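Local structure of coenzyme F420-dependent N(5),N(10)-methenyltetrahydromethanopterin reductase-related protein (Desulfurobacterium thermolithotrophum DSM 11699, 6HUZ) at the interface of chains A and B. The protein binds the iron-guanylylpyridinol cofactor as a bacterial paralog of [Fe]-hydrogenase and uses tetrahydrofolate derivatives as substrates. Residues are numbered along the deposited sequence; one frame, centred on the assembly and turned at random. Chains: chain A/B, Coenzyme F420-dependent N(5),N(10)-methenyltetrahydromethanopterin reductase-related protein.

Contact 1 and contact 2 belong to one two-fold interface, and the centres of their C-alpha atoms lie about 22 Å apart. They are tied together by helix 196-203: contact 1 uses A:Leu198 and A:Val202 of the chain A copy, while contact 2 uses B:Glu197 of the chain B copy. Because each patch has a twin with the chains exchanged, every copy of that helix takes part in both, through neighbouring positions 197 and 198. Contact 1 is apolar packing against helix 232-262; contact 2 adds hydrogen bonds to loop 315-319. Together they would tie each helix 196-203 to two separate parts of its partner chain.

Contact 1: the interface of chains A and B. Residues chain A 165-166, 194-195, 198, 202; chain B 245, 249, 261-263.
A:Leu198 wedges its forked tip between two stretches of chain B, B:Val245 and B:Leu249 from the middle of helix 232-262 and B:Leu261 from its last turn, with CG anti to its own carbonyl carbon (chi1 -56°). The packing around it is apolar. CD2 presses on B:Val245 CG1 at 3.4 Å, tighter than an ordinary methyl contact. B:Leu249 meets the same leucine tip to tip, its CD1 4.2 Å from A:Leu198 CD2. The other branch lies on the backbone of the helix end: A:Leu198 CD1 sits 3.4 Å from the carbonyl O of B:Leu261 and also touches that residue's CB. An alanine here would probably leave a gap between B:Val245 and the B:Leu261 backbone and let the end of the helix shift.

Two further aliphatic contacts flank this plug. On one side A:Val202 turns CG2 obliquely against B:Leu262 CD2 at 3.6 Å. Next to it, A:Leu194 brings CD2 to the CB of B:Asn263 at 3.7 Å, the side chains crossing at about a right angle where chain B leaves the helix.

Mixed contacts gather around B:Leu261. Its CD2 meets the ring carbon CG of A:Pro195, 3.9 Å away, the side chains crossing at about a right angle, and also the carboxylate of A:Glu165, whose OE1 is 3.6 Å off. That glutamate gets there as an extended chain, CG anti to the backbone N (chi1 -173°), and offers the leucine van der Waals contact.

No polar pair comes within bonding reach across the patch. Shape fit therefore does the work: strand 190-195 and helix 196-203 of one subunit fit against both the middle and the last turn of the partner's helix 232-262, which probably helps hold the dimer together.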
# COMPACT_ATOMS: atom_id res chain seq x y z
N GLU A 165 -5.51 17.30 -12.62
CA GLU A 165 -6.44 16.32 -12.09
C GLU A 165 -6.13 15.97 -10.63
O GLU A 165 -4.96 15.79 -10.26
CB GLU A 165 -6.49 15.09 -12.99
CG GLU A 165 -7.57 14.10 -12.58
CD GLU A 165 -7.87 13.08 -13.66
OE1 GLU A 165 -6.91 12.57 -14.29
OE2 GLU A 165 -9.07 12.78 -13.87
N LEU A 166 -7.20 15.91 -9.80
CA LEU A 166 -7.18 15.62 -8.36
C LEU A 166 -6.70 16.82 -7.53
O LEU A 166 -6.70 16.70 -6.31
CB LEU A 166 -6.37 14.37 -8.01
CG LEU A 166 -6.75 13.12 -8.78
CD1 LEU A 166 -6.03 11.92 -8.25
CD2 LEU A 166 -8.23 12.88 -8.71
N LEU A 194 -0.74 12.46 -16.41
CA LEU A 194 -1.23 11.95 -15.13
C LEU A 194 -1.56 13.04 -14.12
O LEU A 194 -0.99 14.12 -14.18
CB LEU A 194 -0.13 11.08 -14.46
CG LEU A 194 0.49 9.97 -15.28
CD1 LEU A 194 1.43 9.17 -14.41
CD2 LEU A 194 -0.53 9.05 -15.84
N PRO A 195 -2.45 12.75 -13.15
CA PRO A 195 -2.69 13.74 -12.09
C PRO A 195 -1.30 14.03 -11.49
O PRO A 195 -0.47 13.12 -11.30
CB PRO A 195 -3.60 12.99 -11.10
CG PRO A 195 -4.19 11.88 -11.87
CD PRO A 195 -3.19 11.50 -12.92
N LEU A 198 0.41 11.75 -8.87
CA LEU A 198 0.74 10.38 -9.27
C LEU A 198 1.97 10.25 -10.13
O LEU A 198 2.44 9.12 -10.33
CB LEU A 198 -0.48 9.77 -10.01
CG LEU A 198 -1.81 9.80 -9.21
CD1 LEU A 198 -2.89 8.97 -9.89
CD2 LEU A 198 -1.63 9.29 -7.81
N VAL A 202 4.38 6.74 -9.97
CA VAL A 202 4.37 5.99 -11.24
C VAL A 202 5.73 6.08 -11.96
O VAL A 202 6.18 5.07 -12.49
CB VAL A 202 3.21 6.45 -12.16
CG1 VAL A 202 3.33 5.83 -13.56
CG2 VAL A 202 1.84 6.10 -11.54
N VAL B 245 -0.53 5.80 -1.86
CA VAL B 245 -1.26 6.25 -3.05
C VAL B 245 -2.25 5.20 -3.56
O VAL B 245 -3.41 5.53 -3.82
CB VAL B 245 -0.28 6.70 -4.16
CG1 VAL B 245 -0.97 6.81 -5.51
CG2 VAL B 245 0.36 8.03 -3.78
N LEU B 249 -6.39 5.62 -3.47
CA LEU B 249 -7.14 5.55 -4.72
C LEU B 249 -8.26 4.51 -4.66
O LEU B 249 -9.39 4.81 -5.10
CB LEU B 249 -6.20 5.29 -5.90
CG LEU B 249 -5.36 6.49 -6.31
CD1 LEU B 249 -4.19 6.06 -7.24
CD2 LEU B 249 -6.21 7.58 -6.95
N LEU B 261 -6.74 6.30 -12.99
CA LEU B 261 -5.80 7.34 -12.58
C LEU B 261 -4.32 6.95 -12.64
O LEU B 261 -3.53 7.78 -13.05
CB LEU B 261 -6.19 7.87 -11.21
CG LEU B 261 -7.59 8.54 -11.22
CD1 LEU B 261 -8.15 8.63 -9.81
CD2 LEU B 261 -7.54 9.91 -11.89
N LEU B 262 -3.92 5.72 -12.26
CA LEU B 262 -2.48 5.40 -12.33
C LEU B 262 -1.97 5.25 -13.77
O LEU B 262 -0.81 5.60 -14.06
CB LEU B 262 -2.16 4.12 -11.54
CG LEU B 262 -2.14 4.24 -10.03
CD1 LEU B 262 -1.88 2.88 -9.39
CD2 LEU B 262 -1.06 5.22 -9.58
N ASN B 263 -2.83 4.72 -14.66
CA ASN B 263 -2.51 4.47 -16.08
C ASN B 263 -1.60 3.22 -16.18
O ASN B 263 -0.38 3.27 -15.94
CB ASN B 263 -1.92 5.70 -16.80
CG ASN B 263 -1.87 5.50 -18.31
OD1 ASN B 263 -1.54 4.41 -18.80
ND2 ASN B 263 -2.17 6.52 -19.11

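Contact 2: the interface of chains A and B. Residues chain A 315-319; chain B 197, 340, 343.
B:Glu197 carries the polar part of this dimer contact in the [Fe]-hydrogenase (Hmd) family fold, reaching from helix 196-203 with an extended side chain to loop residues A:Thr316 and A:Ser317. Both carboxylate oxygens accept two hydrogen bonds each, one from a backbone N-H and one from a hydroxyl. OE1 takes A:Thr316 N at 2.7 Å on its syn side, tilted out of the carboxylate plane, and the bond is bent. A:Thr316 OG1 comes to the same OE1 at 2.7 Å from almost straight above that plane. At OE2 the roles are reversed: A:Ser317 N approaches from well above the plane at 2.9 Å (161° at H), while A:Ser317 OG arrives on the anti side at 2.6 Å. The two hydroxyls sit between their own backbone N and carbonyl carbon (chi1 65° and 70°), which keeps each beside the amide it works with. Four donors fix the rotation of the carboxylate and would probably favour its charged form.

Beyond this grip the packing is looser. B:Leu340 of helix 333-345 is poorly ordered even though chain A buries 64 Å² of it; as modelled, its CD2 leans obliquely on the ring of A:Tyr315, 3.8 Å from CD1. At the far end A:Pro319 rests its ring carbon CG 3.4 Å from B:Ser343 OG, a brush of ring against hydroxyl.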
# COMPACT_ATOMS: atom_id res chain seq x y z
N TYR A 315 -2.67 4.23 14.55
CA TYR A 315 -3.76 3.62 13.81
C TYR A 315 -3.24 3.33 12.41
O TYR A 315 -3.42 4.15 11.49
CB TYR A 315 -4.92 4.59 13.69
CG TYR A 315 -5.71 4.76 14.97
CD1 TYR A 315 -6.77 3.92 15.26
CD2 TYR A 315 -5.38 5.74 15.89
CE1 TYR A 315 -7.50 4.07 16.43
CE2 TYR A 315 -6.11 5.90 17.06
CZ TYR A 315 -7.18 5.07 17.32
OH TYR A 315 -7.90 5.20 18.49
N THR A 316 -2.59 2.17 12.22
CA THR A 316 -2.03 1.85 10.91
C THR A 316 -3.01 1.75 9.76
O THR A 316 -2.62 2.00 8.64
CB THR A 316 -1.22 0.55 10.99
OG1 THR A 316 -2.09 -0.51 11.30
CG2 THR A 316 -0.12 0.62 12.04
N SER A 317 -4.26 1.38 10.01
CA SER A 317 -5.29 1.21 8.97
C SER A 317 -6.15 2.44 8.74
O SER A 317 -7.08 2.39 7.93
CB SER A 317 -6.22 0.04 9.38
OG SER A 317 -7.06 0.34 10.49
N ALA A 318 -5.88 3.54 9.44
CA ALA A 318 -6.73 4.71 9.23
C ALA A 318 -6.65 5.17 7.74
O ALA A 318 -5.56 5.46 7.23
CB ALA A 318 -6.31 5.84 10.17
N PRO A 319 -7.79 5.19 7.03
CA PRO A 319 -7.77 5.58 5.61
C PRO A 319 -7.47 7.05 5.36
O PRO A 319 -8.28 7.92 5.64
CB PRO A 319 -9.18 5.18 5.11
CG PRO A 319 -9.78 4.38 6.19
CD PRO A 319 -9.16 4.85 7.46
N GLU B 197 -4.53 -4.58 15.55
CA GLU B 197 -4.91 -4.02 14.26
C GLU B 197 -4.35 -4.79 13.05
O GLU B 197 -4.91 -4.70 11.96
CB GLU B 197 -4.48 -2.55 14.20
CG GLU B 197 -5.16 -1.75 13.12
CD GLU B 197 -4.68 -0.31 13.06
OE1 GLU B 197 -3.57 -0.03 13.56
OE2 GLU B 197 -5.43 0.53 12.51
N LEU B 340 -12.50 5.23 12.38
CA LEU B 340 -12.20 3.82 12.11
C LEU B 340 -13.52 3.00 12.09
O LEU B 340 -13.53 1.88 11.56
CB LEU B 340 -11.21 3.23 13.14
CG LEU B 340 -9.72 3.51 12.90
CD1 LEU B 340 -9.21 2.78 11.65
CD2 LEU B 340 -9.44 5.03 12.82
N SER B 343 -15.05 3.26 8.42
CA SER B 343 -14.21 2.51 7.47
C SER B 343 -14.59 1.04 7.37
O SER B 343 -14.86 0.55 6.28
CB SER B 343 -12.74 2.58 7.89
OG SER B 343 -11.94 1.82 7.00